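Side-chain contacts in periplasmic protein (Legionella pneumophila subsp. pneumophila, PDB 4FGQ), which is a calcium-dependent periplasmic protease, LapG, probably a cysteine protease of the bacterial transglutaminase-like family in the papain-like clan: residues K41-K44 against I45-K49; K143-A147 against S148-D152; S74-E77 against F78-G82; F95-A99 against V100-S104. All coordinates share one frame; numbering follows the deposited sequence.

Along the chain the order is contact 1, contact 3, contact 4, contact 2, all within the transglutaminase-like protease fold. Contacts 1 and 4 are the closest pair, with centres about 11 Å apart: Q46 and L47 at the start of helix 43-55 pack on L97 and V100 at the end of helix 86-100 and on V102 in the loop that follows. Contact 3, helix 75-81, joins contact 4 through P75 on F95, with centres about 18 Å apart. Contact 2 takes in edge strand 145-146 and the turn after it, and reaches contact 1 through I144 against L47 and E48. Helices and sheet are thus tied together, and contact 3 lies beside Y71 and D88 of the calcium site, which holds no metal in this chain.

Contact 1: residues K41-K44 against I45-K49; sequences KPVK and IQLEK
K44 and E48 meet because their first torsions differ: CG of K44 stands anti to its backbone N (chi1 169°), while CG of E48 stands anti to its carbonyl carbon (chi1 -73°). The lysine chain then bends at each later torsion and crosses the extended glutamate, ending in an i to i+4 salt bridge, NZ of K44 to OE2 of E48 at 3.2 Å. NZ comes from above the carboxylate plane, 38° out of it, and CD of K44 also lies 3.6 Å from OE2 of E48. K44 is exposed and E48 partly so, both in the first turns of helix 43-55, for which P42 is the N-cap residue. The backbone bonds of these turns run from N of Q46 to O of P42 (3.0 Å), from N of L47 to O of V43 (2.9 Å) and from N of E48 to O of K44. Two apolar pairs flank them. CG1 of I45 lies alongside the proline ring, 4.1 Å from CB of P42, and CD1 of L47 runs beside V43, 4.0 Å from its CG1. Q46 folds back over the helix start: its CG is 3.3 Å from O of P42, its CD lies close to O of K41, and OE1 faces V43. Its NE2 is hydrogen-bonded to O of L38, which ties the buried amide to the end of the preceding helix, 22-38; NZ of K41 bonds O of S37 there. The helix start packs against helix 86-100, the loop of I144 and, through V43 and L47, F126 of strand 119-126.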
ATOM      1  N   LYS A  41      12.155 -14.234  -3.503  1.00 14.83           N
ATOM      2  CA  LYS A  41      11.087 -15.220  -3.417  1.00 14.97           C
ATOM      3  C   LYS A  41      10.176 -15.030  -4.616  1.00 13.26           C
ATOM      4  O   LYS A  41      10.219 -13.985  -5.261  1.00 12.97           O
ATOM      5  CB  LYS A  41      10.315 -15.051  -2.107  1.00 12.10           C
ATOM      6  CG  LYS A  41      11.154 -15.292  -0.861  1.00 13.67           C
ATOM      7  CD  LYS A  41      11.803 -16.681  -0.869  1.00 17.50           C
ATOM      8  CE  LYS A  41      12.440 -17.021   0.470  1.00 29.92           C
ATOM      9  NZ  LYS A  41      13.595 -16.139   0.793  1.00 37.04           N
ATOM     10  N   PRO A  42       9.366 -16.046  -4.945  1.00 13.63           N
ATOM     11  CA  PRO A  42       8.473 -15.909  -6.101  1.00 12.23           C
ATOM     12  C   PRO A  42       7.552 -14.688  -5.949  1.00 12.07           C
ATOM     13  O   PRO A  42       7.129 -14.362  -4.846  1.00 13.00           O
ATOM     14  CB  PRO A  42       7.656 -17.207  -6.061  1.00 14.07           C
ATOM     15  CG  PRO A  42       8.522 -18.174  -5.314  1.00 14.79           C
ATOM     16  CD  PRO A  42       9.234 -17.358  -4.288  1.00 14.78           C
ATOM     17  N   VAL A  43       7.271 -14.008  -7.057  1.00 11.41           N
ATOM     18  CA  VAL A  43       6.456 -12.793  -7.024  1.00  9.01           C
ATOM     19  C   VAL A  43       5.098 -13.039  -6.369  1.00 11.20           C
ATOM     20  O   VAL A  43       4.602 -12.211  -5.599  1.00 11.66           O
ATOM     21  CB  VAL A  43       6.285 -12.213  -8.454  1.00 11.04           C
ATOM     22  CG1 VAL A  43       5.225 -11.098  -8.485  1.00 13.73           C
ATOM     23  CG2 VAL A  43       7.597 -11.666  -8.969  1.00 17.38           C
ATOM     24  N   LYS A  44       4.495 -14.181  -6.668  1.00 11.70           N
ATOM     25  CA  LYS A  44       3.184 -14.485  -6.094  1.00 15.78           C
ATOM     26  C   LYS A  44       3.251 -14.538  -4.567  1.00 14.07           C
ATOM     27  O   LYS A  44       2.359 -14.031  -3.876  1.00 13.19           O
ATOM     28  CB  LYS A  44       2.664 -15.805  -6.654  1.00 19.75           C
ATOM     29  CG  LYS A  44       1.459 -16.327  -5.929  1.00 35.19           C
ATOM     30  CD  LYS A  44       0.188 -15.791  -6.524  1.00 44.17           C
ATOM     31  CE  LYS A  44      -0.599 -16.924  -7.164  1.00 48.01           C
ATOM     32  NZ  LYS A  44      -0.956 -17.989  -6.176  1.00 46.96           N
ATOM     33  N   ILE A  45       4.322 -15.130  -4.049  1.00 12.18           N
ATOM     34  CA  ILE A  45       4.543 -15.220  -2.602  1.00 11.10           C
ATOM     35  C   ILE A  45       4.810 -13.838  -2.010  1.00 14.43           C
ATOM     36  O   ILE A  45       4.326 -13.502  -0.926  1.00 13.53           O
ATOM     37  CB  ILE A  45       5.728 -16.170  -2.278  1.00 13.17           C
ATOM     38  CG1 ILE A  45       5.387 -17.609  -2.674  1.00 20.08           C
ATOM     39  CG2 ILE A  45       6.109 -16.086  -0.802  1.00 15.05           C
ATOM     40  CD1 ILE A  45       4.217 -18.220  -1.907  1.00 24.02           C
ATOM     41  N   GLN A  46       5.573 -13.021  -2.726  1.00 10.37           N
ATOM     42  CA  GLN A  46       5.849 -11.674  -2.259  1.00  9.81           C
ATOM     43  C   GLN A  46       4.553 -10.894  -2.139  1.00 11.96           C
ATOM     44  O   GLN A  46       4.326 -10.224  -1.127  1.00 11.14           O
ATOM     45  CB  GLN A  46       6.823 -10.956  -3.204  1.00  9.11           C
ATOM     46  CG  GLN A  46       8.207 -11.623  -3.262  1.00  9.46           C
ATOM     47  CD  GLN A  46       9.094 -10.952  -4.297  1.00 12.67           C
ATOM     48  OE1 GLN A  46       8.617 -10.551  -5.356  1.00 13.94           O
ATOM     49  NE2 GLN A  46      10.382 -10.809  -3.986  1.00 15.26           N
ATOM     50  N   LEU A  47       3.705 -10.976  -3.166  1.00  8.75           N
ATOM     51  CA  LEU A  47       2.407 -10.286  -3.131  1.00 10.56           C
ATOM     52  C   LEU A  47       1.543 -10.783  -1.976  1.00 10.69           C
ATOM     53  O   LEU A  47       0.970  -9.990  -1.195  1.00 10.76           O
ATOM     54  CB  LEU A  47       1.663 -10.484  -4.458  1.00 10.06           C
ATOM     55  CG  LEU A  47       2.292  -9.845  -5.700  1.00 10.96           C
ATOM     56  CD1 LEU A  47       1.619 -10.331  -6.983  1.00 10.90           C
ATOM     57  CD2 LEU A  47       2.173  -8.331  -5.603  1.00 10.46           C
ATOM     58  N   GLU A  48       1.450 -12.094  -1.848  1.00  8.79           N
ATOM     59  CA  GLU A  48       0.591 -12.693  -0.828  1.00 11.05           C
ATOM     60  C   GLU A  48       1.019 -12.347   0.592  1.00 12.62           C
ATOM     61  O   GLU A  48       0.188 -12.008   1.438  1.00 11.22           O
ATOM     62  CB  GLU A  48       0.539 -14.205  -1.007  1.00 12.22           C
ATOM     63  CG  GLU A  48      -0.273 -14.643  -2.201  1.00 14.00           C
ATOM     64  CD  GLU A  48      -0.291 -16.144  -2.370  1.00 24.51           C
ATOM     65  OE1 GLU A  48       0.474 -16.842  -1.656  1.00 25.57           O
ATOM     66  OE2 GLU A  48      -1.063 -16.625  -3.230  1.00 23.93           O
ATOM     67  N   LYS A  49       2.314 -12.414   0.850  1.00  9.80           N
ATOM     68  CA  LYS A  49       2.798 -12.206   2.209  1.00  9.41           C
ATOM     69  C   LYS A  49       2.852 -10.728   2.611  1.00 12.43           C
ATOM     70  O   LYS A  49       2.593 -10.394   3.765  1.00 10.25           O
ATOM     71  CB  LYS A  49       4.131 -12.936   2.431  1.00 12.99           C
ATOM     72  CG  LYS A  49       3.951 -14.443   2.424  1.00 12.82           C
ATOM     73  CD  LYS A  49       5.250 -15.185   2.722  1.00 17.20           C
ATOM     74  CE  LYS A  49       5.022 -16.696   2.679  1.00 20.50           C
ATOM     75  NZ  LYS A  49       6.268 -17.488   2.925  1.00 21.41           N
TER

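Contact 2: residues K143-A147 against S148-D152; sequences KILKA and SARPD
L145 and R150 cross at about a right angle where the edge strand 145-146 gives way to a short 3-10 turn. That turn is closed by two i to i+3 backbone bonds, N of A149 to O of K146 and N of R150 to O of A147, both 2.9 Å. CB of R150 lies 3.6 Å from O of A147. Its CG passes over O of K146, and its CD rests on the leucine, 3.8 Å from CD1 of L145. The chain is bent at chi2 and chi3, which turns the guanidinium away from the turn toward D152. NE and NH2 of R150 grip that carboxylate side-on, one oxygen each: NE to OD1 of D152 at 3.0 Å and NH2 to OD2 at 2.8 Å, both in the guanidinium plane and on syn lone pairs. NH1 also forms a salt bridge with D138, so two carboxylates fix the rotation of the group. S148, by contrast, sends OG to E133. Water 1, also in the guanidinium plane, accepts from NH1 of R150 at 3.0 Å and donates to O of K143 at 2.9 Å.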
ATOM      1  N   LYS A 143      -8.282 -12.387  -0.111  1.00 11.93           N
ATOM      2  CA  LYS A 143      -7.816 -12.968  -1.364  1.00 12.61           C
ATOM      3  C   LYS A 143      -7.305 -11.896  -2.313  1.00 15.00           C
ATOM      4  O   LYS A 143      -7.849 -10.790  -2.381  1.00 14.22           O
ATOM      5  CB  LYS A 143      -8.941 -13.735  -2.053  1.00 16.07           C
ATOM      6  CG  LYS A 143      -9.433 -14.968  -1.304  1.00 23.05           C
ATOM      7  CD  LYS A 143     -10.542 -15.626  -2.107  1.00 30.09           C
ATOM      8  CE  LYS A 143     -11.252 -16.710  -1.322  1.00 42.75           C
ATOM      9  NZ  LYS A 143     -12.515 -17.109  -2.010  1.00 47.94           N
ATOM     10  N   ILE A 144      -6.252 -12.238  -3.044  1.00 13.12           N
ATOM     11  CA  ILE A 144      -5.820 -11.430  -4.176  1.00 12.13           C
ATOM     12  C   ILE A 144      -6.572 -11.950  -5.405  1.00 12.60           C
ATOM     13  O   ILE A 144      -6.411 -13.111  -5.820  1.00 15.91           O
ATOM     14  CB  ILE A 144      -4.294 -11.524  -4.367  1.00 13.13           C
ATOM     15  CG1 ILE A 144      -3.584 -10.908  -3.151  1.00 15.31           C
ATOM     16  CG2 ILE A 144      -3.865 -10.828  -5.665  1.00 12.19           C
ATOM     17  CD1 ILE A 144      -2.058 -11.089  -3.169  1.00 19.22           C
ATOM     18  N   LEU A 145      -7.397 -11.084  -5.989  1.00 13.29           N
ATOM     19  CA  LEU A 145      -8.327 -11.466  -7.042  1.00 11.54           C
ATOM     20  C   LEU A 145      -8.109 -10.580  -8.263  1.00 11.51           C
ATOM     21  O   LEU A 145      -7.730  -9.415  -8.126  1.00 12.93           O
ATOM     22  CB  LEU A 145      -9.778 -11.296  -6.550  1.00 13.86           C
ATOM     23  CG  LEU A 145     -10.202 -12.265  -5.440  1.00 15.76           C
ATOM     24  CD1 LEU A 145     -11.528 -11.844  -4.805  1.00 17.11           C
ATOM     25  CD2 LEU A 145     -10.296 -13.687  -5.976  1.00 21.28           C
ATOM     26  N   LYS A 146      -8.367 -11.138  -9.442  1.00 12.68           N
ATOM     27  CA  LYS A 146      -8.290 -10.382 -10.687  1.00 11.40           C
ATOM     28  C   LYS A 146      -9.326  -9.272 -10.707  1.00 11.97           C
ATOM     29  O   LYS A 146     -10.375  -9.378 -10.070  1.00 15.49           O
ATOM     30  CB  LYS A 146      -8.541 -11.307 -11.883  1.00 15.49           C
ATOM     31  CG  LYS A 146      -7.321 -12.078 -12.354  1.00 23.38           C
ATOM     32  CD  LYS A 146      -7.670 -13.062 -13.475  1.00 31.60           C
ATOM     33  CE  LYS A 146      -8.437 -14.278 -12.954  1.00 40.32           C
ATOM     34  NZ  LYS A 146      -9.907 -14.058 -12.886  1.00 44.81           N
ATOM     35  N   ALA A 147      -9.051  -8.214 -11.465  1.00 12.64           N
ATOM     36  CA  ALA A 147     -10.002  -7.110 -11.573  1.00 16.78           C
ATOM     37  C   ALA A 147     -11.413  -7.551 -11.981  1.00 16.79           C
ATOM     38  O   ALA A 147     -12.394  -7.047 -11.434  1.00 15.75           O
ATOM     39  CB  ALA A 147      -9.483  -6.038 -12.530  1.00 21.93           C
ATOM     40  N   SER A 148     -11.528  -8.485 -12.924  1.00 16.35           N
ATOM     41  CA  SER A 148     -12.857  -8.927 -13.369  1.00 18.21           C
ATOM     42  C   SER A 148     -13.595  -9.708 -12.287  1.00 19.54           C
ATOM     43  O   SER A 148     -14.814  -9.872 -12.361  1.00 22.60           O
ATOM     44  CB  SER A 148     -12.773  -9.773 -14.637  1.00 21.19           C
ATOM     45  OG  SER A 148     -11.965 -10.914 -14.403  1.00 21.45           O
ATOM     46  N   ALA A 149     -12.857 -10.190 -11.293  1.00 14.31           N
ATOM     47  CA  ALA A 149     -13.463 -10.875 -10.149  1.00 18.90           C
ATOM     48  C   ALA A 149     -13.765  -9.884  -9.025  1.00 16.76           C
ATOM     49  O   ALA A 149     -14.175 -10.275  -7.926  1.00 17.67           O
ATOM     50  CB  ALA A 149     -12.569 -11.996  -9.655  1.00 20.69           C
ATOM     51  N   ARG A 150     -13.543  -8.600  -9.298  1.00 15.19           N
ATOM     52  CA  ARG A 150     -13.920  -7.531  -8.365  1.00 13.60           C
ATOM     53  C   ARG A 150     -14.827  -6.504  -9.048  1.00 16.26           C
ATOM     54  O   ARG A 150     -14.469  -5.331  -9.169  1.00 16.02           O
ATOM     55  CB  ARG A 150     -12.669  -6.832  -7.810  1.00 11.30           C
ATOM     56  CG  ARG A 150     -11.724  -7.722  -7.005  1.00 12.97           C
ATOM     57  CD  ARG A 150     -12.410  -8.305  -5.778  1.00 14.03           C
ATOM     58  NE  ARG A 150     -13.056  -7.246  -5.001  1.00 13.44           N
ATOM     59  CZ  ARG A 150     -12.493  -6.597  -3.984  1.00 14.94           C
ATOM     60  NH1 ARG A 150     -11.253  -6.888  -3.596  1.00 15.70           N
ATOM     61  NH2 ARG A 150     -13.181  -5.644  -3.354  1.00 12.28           N
ATOM     62  N   PRO A 151     -16.018  -6.934  -9.496  1.00 17.50           N
ATOM     63  CA  PRO A 151     -16.893  -5.985 -10.187  1.00 16.05           C
ATOM     64  C   PRO A 151     -17.423  -4.917  -9.226  1.00 14.77           C
ATOM     65  O   PRO A 151     -18.043  -3.956  -9.679  1.00 20.86           O
ATOM     66  CB  PRO A 151     -18.041  -6.871 -10.683  1.00 21.08           C
ATOM     67  CG  PRO A 151     -18.094  -7.984  -9.688  1.00 20.54           C
ATOM     68  CD  PRO A 151     -16.654  -8.256  -9.336  1.00 19.82           C
ATOM     69  N   ASP A 152     -17.184  -5.092  -7.926  1.00 15.49           N
ATOM     70  CA  ASP A 152     -17.610  -4.107  -6.937  1.00 14.17           C
ATOM     71  C   ASP A 152     -16.698  -2.878  -6.932  1.00 16.66           C
ATOM     72  O   ASP A 152     -17.041  -1.852  -6.343  1.00 18.38           O
ATOM     73  CB  ASP A 152     -17.663  -4.719  -5.535  1.00 16.77           C
ATOM     74  CG  ASP A 152     -16.334  -5.318  -5.100  1.00 20.60           C
ATOM     75  OD1 ASP A 152     -15.740  -6.109  -5.865  1.00 16.63           O
ATOM     76  OD2 ASP A 152     -15.883  -5.006  -3.981  1.00 19.16           O
TER
HETATM   77  O   HOH W   1      -8.976  -8.722  -4.058  1.00 14.03           O

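Contact 3: residues S74-E77 against F78-G82; sequences SPVE and FIVDG
E77 and S74 form a capping box at the start of helix 75-81: N of S74 donates to OE1 of E77 at 2.9 Å, on the anti lone pair, and N of E77 returns a weak bond of 3.3 Å to OG of S74. The glutamate is gripped further from outside, OE1 by R191 and OE2 by the hydroxyl of Y71, a residue of the calcium site. Across the box the helix proper begins with N of F78 to O of S74 at 3.0 Å, followed by N of I79 to O of P75, N of V80 to O of V76 and, at 2.9 Å, N of D81 to O of E77. CG of D81 folds back to 3.2 Å from that same O of E77, while its OD2 forms a salt bridge with K73. The other end is a Schellman motif around G82, the positive-phi C-prime residue: N of G83 reaches O of F78, and N of G82 bonds O of I79 weakly. CG1 of V76 and CG2 of V80 touch at 4.3 Å. F78 projects elsewhere, its CG anti to the backbone N (chi1 -174°), and its ring meets F89 edge-to-face and F57 at about 40°. The helix is the crossover of a beta-alpha-beta unit between strands 58-59 and 83-84. P75 and I79 pack on W31 of helix 22-38, F78 and I79 on I92 of helix 86-100, and P75 on M192 of helix 183-192.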
ATOM      1  N   SER A  74       2.550   8.070   5.626  1.00 17.20           N
ATOM      2  CA  SER A  74       3.749   7.374   5.149  1.00 15.75           C
ATOM      3  C   SER A  74       3.813   6.018   5.813  1.00 18.46           C
ATOM      4  O   SER A  74       3.177   5.819   6.846  1.00 18.45           O
ATOM      5  CB  SER A  74       5.008   8.175   5.504  1.00 18.80           C
ATOM      6  OG  SER A  74       5.257   8.147   6.892  1.00 23.21           O
ATOM      7  N   PRO A  75       4.580   5.080   5.228  1.00 17.18           N
ATOM      8  CA  PRO A  75       4.774   3.757   5.835  1.00 18.22           C
ATOM      9  C   PRO A  75       5.202   3.830   7.303  1.00 16.70           C
ATOM     10  O   PRO A  75       4.665   3.098   8.129  1.00 15.43           O
ATOM     11  CB  PRO A  75       5.891   3.155   4.981  1.00 17.12           C
ATOM     12  CG  PRO A  75       5.637   3.752   3.609  1.00 16.82           C
ATOM     13  CD  PRO A  75       5.157   5.152   3.871  1.00 14.90           C
ATOM     14  N   VAL A  76       6.140   4.712   7.637  1.00 16.48           N
ATOM     15  CA  VAL A  76       6.563   4.833   9.028  1.00 17.31           C
ATOM     16  C   VAL A  76       5.406   5.263   9.943  1.00 15.42           C
ATOM     17  O   VAL A  76       5.253   4.748  11.052  1.00 15.93           O
ATOM     18  CB  VAL A  76       7.774   5.774   9.172  1.00 19.21           C
ATOM     19  CG1 VAL A  76       8.055   6.072  10.640  1.00 21.66           C
ATOM     20  CG2 VAL A  76       9.003   5.147   8.506  1.00 23.28           C
ATOM     21  N   GLU A  77       4.581   6.192   9.476  1.00 16.76           N
ATOM     22  CA  GLU A  77       3.442   6.651  10.265  1.00 14.59           C
ATOM     23  C   GLU A  77       2.423   5.528  10.476  1.00 17.19           C
ATOM     24  O   GLU A  77       1.831   5.408  11.553  1.00 18.89           O
ATOM     25  CB  GLU A  77       2.777   7.861   9.604  1.00 18.73           C
ATOM     26  CG  GLU A  77       3.608   9.134   9.675  1.00 21.69           C
ATOM     27  CD  GLU A  77       2.989  10.265   8.874  1.00 23.21           C
ATOM     28  OE1 GLU A  77       2.809  10.092   7.650  1.00 22.96           O
ATOM     29  OE2 GLU A  77       2.652  11.307   9.471  1.00 25.05           O
ATOM     30  N   PHE A  78       2.221   4.721   9.444  1.00 15.03           N
ATOM     31  CA  PHE A  78       1.346   3.553   9.528  1.00 12.88           C
ATOM     32  C   PHE A  78       1.854   2.614  10.628  1.00 16.23           C
ATOM     33  O   PHE A  78       1.089   2.151  11.470  1.00 13.47           O
ATOM     34  CB  PHE A  78       1.333   2.832   8.178  1.00 12.48           C
ATOM     35  CG  PHE A  78       0.346   1.689   8.090  1.00 14.31           C
ATOM     36  CD1 PHE A  78       0.702   0.412   8.496  1.00 13.98           C
ATOM     37  CD2 PHE A  78      -0.917   1.885   7.551  1.00 17.33           C
ATOM     38  CE1 PHE A  78      -0.189  -0.651   8.392  1.00 14.98           C
ATOM     39  CE2 PHE A  78      -1.816   0.827   7.444  1.00 19.64           C
ATOM     40  CZ  PHE A  78      -1.451  -0.441   7.868  1.00 16.15           C
ATOM     41  N   ILE A  79       3.150   2.329  10.619  1.00 12.94           N
ATOM     42  CA  ILE A  79       3.729   1.441  11.634  1.00 13.04           C
ATOM     43  C   ILE A  79       3.621   2.009  13.055  1.00 15.32           C
ATOM     44  O   ILE A  79       3.238   1.294  13.993  1.00 18.22           O
ATOM     45  CB  ILE A  79       5.202   1.108  11.317  1.00 16.62           C
ATOM     46  CG1 ILE A  79       5.313   0.353   9.990  1.00 15.57           C
ATOM     47  CG2 ILE A  79       5.826   0.290  12.438  1.00 16.09           C
ATOM     48  CD1 ILE A  79       4.748  -1.072  10.020  1.00 18.64           C
ATOM     49  N   VAL A  80       3.951   3.288  13.220  1.00 14.80           N
ATOM     50  CA  VAL A  80       3.838   3.938  14.523  1.00 16.76           C
ATOM     51  C   VAL A  80       2.404   3.890  15.048  1.00 15.64           C
ATOM     52  O   VAL A  80       2.173   3.575  16.219  1.00 19.09           O
ATOM     53  CB  VAL A  80       4.354   5.394  14.479  1.00 19.50           C
ATOM     54  CG1 VAL A  80       3.995   6.136  15.757  1.00 19.25           C
ATOM     55  CG2 VAL A  80       5.861   5.411  14.268  1.00 21.61           C
ATOM     56  N   ASP A  81       1.443   4.164  14.177  1.00 16.37           N
ATOM     57  CA  ASP A  81       0.038   4.217  14.585  1.00 16.88           C
ATOM     58  C   ASP A  81      -0.583   2.834  14.757  1.00 19.23           C
ATOM     59  O   ASP A  81      -1.624   2.697  15.407  1.00 23.64           O
ATOM     60  CB  ASP A  81      -0.787   4.997  13.561  1.00 15.95           C
ATOM     61  CG  ASP A  81      -0.448   6.475  13.541  1.00 21.87           C
ATOM     62  OD1 ASP A  81       0.327   6.918  14.412  1.00 22.41           O
ATOM     63  OD2 ASP A  81      -0.978   7.192  12.664  1.00 24.61           O
ATOM     64  N   GLY A  82       0.048   1.825  14.164  1.00 15.03           N
ATOM     65  CA  GLY A  82      -0.472   0.471  14.204  1.00 16.17           C
ATOM     66  C   GLY A  82      -1.583   0.233  13.199  1.00 17.82           C
ATOM     67  O   GLY A  82      -2.355  -0.728  13.327  1.00 15.02           O
TER

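Contact 4: residues F95-A99 against V100-S104; sequences FTLVA and VGVPS
L97 and V102 lie side by side and point the same way, with CD2 of the leucine 3.8 Å from CG2 of the valine. They are brought together by a Schellman motif that ends helix 86-100. N of V102 donates to O of L97 at 3.0 Å and N of G101 to O of V98 at 3.1 Å, while G101, with phi 117°, turns the chain out of the helix. The same O of L97 also receives weak bonds from N of V100 and N of G101, so several donors crowd round one carbonyl. V100 lies against the last turn: chi1 of -53° puts its CG1 anti to the carbonyl carbon, 3.4 Å from O of T96, and leaves CG2 between backbone N and carbonyl carbon, as near to O of L97. V98 points another way and meets the returning loop. Its CG2 lies 3.9 Å from CB of S104, its CA makes a nearly straight C-H...O contact with O of V102, and water 2 bridges O of V98 (2.8 Å) and O of V102. OG1 of T96 bonds O of I92 and NE1 of W31. L97, V98 and V102 pack on L107 at the start of strand 107-114, L97 also on V50 of helix 43-55, and T96 and V100 on I35 of helix 22-38.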
ATOM      1  N   PHE A  95       5.076   0.400  -0.996  1.00 12.75           N
ATOM      2  CA  PHE A  95       6.490   0.652  -0.713  1.00 14.13           C
ATOM      3  C   PHE A  95       7.219  -0.614  -0.279  1.00 13.66           C
ATOM      4  O   PHE A  95       8.393  -0.818  -0.608  1.00 13.36           O
ATOM      5  CB  PHE A  95       6.662   1.782   0.309  1.00 14.53           C
ATOM      6  CG  PHE A  95       6.528   3.145  -0.294  1.00 14.08           C
ATOM      7  CD1 PHE A  95       7.493   3.618  -1.179  1.00 17.20           C
ATOM      8  CD2 PHE A  95       5.435   3.950   0.001  1.00 14.15           C
ATOM      9  CE1 PHE A  95       7.382   4.881  -1.753  1.00 15.03           C
ATOM     10  CE2 PHE A  95       5.311   5.215  -0.567  1.00 15.96           C
ATOM     11  CZ  PHE A  95       6.284   5.682  -1.447  1.00 15.66           C
ATOM     12  N   THR A  96       6.519  -1.485   0.427  1.00 11.23           N
ATOM     13  CA  THR A  96       7.145  -2.703   0.919  1.00 10.91           C
ATOM     14  C   THR A  96       7.426  -3.657  -0.240  1.00 14.51           C
ATOM     15  O   THR A  96       8.492  -4.265  -0.303  1.00 12.89           O
ATOM     16  CB  THR A  96       6.270  -3.382   1.974  1.00 11.15           C
ATOM     17  OG1 THR A  96       6.089  -2.479   3.070  1.00 12.95           O
ATOM     18  CG2 THR A  96       6.936  -4.649   2.502  1.00 11.84           C
ATOM     19  N   LEU A  97       6.481  -3.757  -1.176  1.00 10.74           N
ATOM     20  CA  LEU A  97       6.689  -4.602  -2.358  1.00 12.67           C
ATOM     21  C   LEU A  97       7.839  -4.099  -3.223  1.00 14.12           C
ATOM     22  O   LEU A  97       8.617  -4.899  -3.744  1.00 12.81           O
ATOM     23  CB  LEU A  97       5.395  -4.754  -3.164  1.00 12.14           C
ATOM     24  CG  LEU A  97       4.467  -5.785  -2.493  1.00 11.90           C
ATOM     25  CD1 LEU A  97       3.024  -5.583  -2.949  1.00 11.19           C
ATOM     26  CD2 LEU A  97       4.938  -7.228  -2.812  1.00 10.00           C
ATOM     27  N   VAL A  98       7.959  -2.785  -3.374  1.00 11.80           N
ATOM     28  CA  VAL A  98       9.099  -2.217  -4.098  1.00 13.77           C
ATOM     29  C   VAL A  98      10.394  -2.600  -3.376  1.00 13.76           C
ATOM     30  O   VAL A  98      11.378  -2.999  -4.004  1.00 16.28           O
ATOM     31  CB  VAL A  98       8.962  -0.685  -4.256  1.00 14.96           C
ATOM     32  CG1 VAL A  98      10.266  -0.077  -4.775  1.00 18.91           C
ATOM     33  CG2 VAL A  98       7.782  -0.354  -5.180  1.00 12.46           C
ATOM     34  N   ALA A  99      10.371  -2.533  -2.047  1.00 13.32           N
ATOM     35  CA  ALA A  99      11.545  -2.875  -1.243  1.00 12.43           C
ATOM     36  C   ALA A  99      11.997  -4.330  -1.387  1.00 14.00           C
ATOM     37  O   ALA A  99      13.192  -4.617  -1.266  1.00 16.47           O
ATOM     38  CB  ALA A  99      11.307  -2.540   0.243  1.00 13.07           C
ATOM     39  N   VAL A 100      11.065  -5.255  -1.627  1.00 12.44           N
ATOM     40  CA  VAL A 100      11.456  -6.663  -1.712  1.00 13.97           C
ATOM     41  C   VAL A 100      11.824  -7.044  -3.135  1.00 14.77           C
ATOM     42  O   VAL A 100      12.308  -8.154  -3.386  1.00 17.99           O
ATOM     43  CB  VAL A 100      10.400  -7.653  -1.137  1.00 17.26           C
ATOM     44  CG1 VAL A 100       9.991  -7.265   0.286  1.00 18.53           C
ATOM     45  CG2 VAL A 100       9.196  -7.733  -2.029  1.00 18.81           C
ATOM     46  N   GLY A 101      11.598  -6.125  -4.068  1.00 13.70           N
ATOM     47  CA  GLY A 101      12.043  -6.336  -5.431  1.00 13.62           C
ATOM     48  C   GLY A 101      10.998  -6.428  -6.525  1.00 13.90           C
ATOM     49  O   GLY A 101      11.359  -6.632  -7.678  1.00 14.70           O
ATOM     50  N   VAL A 102       9.717  -6.284  -6.198  1.00 14.49           N
ATOM     51  CA  VAL A 102       8.725  -6.165  -7.262  1.00 12.69           C
ATOM     52  C   VAL A 102       8.953  -4.825  -7.966  1.00 13.97           C
ATOM     53  O   VAL A 102       8.989  -3.784  -7.303  1.00 16.91           O
ATOM     54  CB  VAL A 102       7.291  -6.223  -6.707  1.00 13.63           C
ATOM     55  CG1 VAL A 102       6.283  -6.066  -7.834  1.00 18.57           C
ATOM     56  CG2 VAL A 102       7.069  -7.535  -5.962  1.00 12.17           C
ATOM     57  N   PRO A 103       9.125  -4.833  -9.304  1.00 14.47           N
ATOM     58  CA  PRO A 103       9.371  -3.573 -10.024  1.00 14.61           C
ATOM     59  C   PRO A 103       8.229  -2.580  -9.805  1.00 19.29           C
ATOM     60  O   PRO A 103       7.061  -2.966  -9.892  1.00 16.23           O
ATOM     61  CB  PRO A 103       9.426  -4.017 -11.485  1.00 17.71           C
ATOM     62  CG  PRO A 103       9.917  -5.444 -11.407  1.00 18.29           C
ATOM     63  CD  PRO A 103       9.187  -5.997 -10.205  1.00 16.02           C
ATOM     64  N   SER A 104       8.551  -1.323  -9.508  1.00 17.17           N
ATOM     65  CA  SER A 104       7.509  -0.333  -9.213  0.58 18.23           C
ATOM     66  C   SER A 104       6.556  -0.135 -10.381  1.00 14.85           C
ATOM     67  O   SER A 104       5.383   0.183 -10.180  1.00 18.61           O
ATOM     68  CB  SER A 104       8.106   1.015  -8.781  0.58 19.77           C
ATOM     69  OG  SER A 104       7.102   2.026  -8.720  0.58 20.07           O
TER
HETATM   70  O   HOH W   2      11.550  -2.963  -6.806  1.00 16.25           O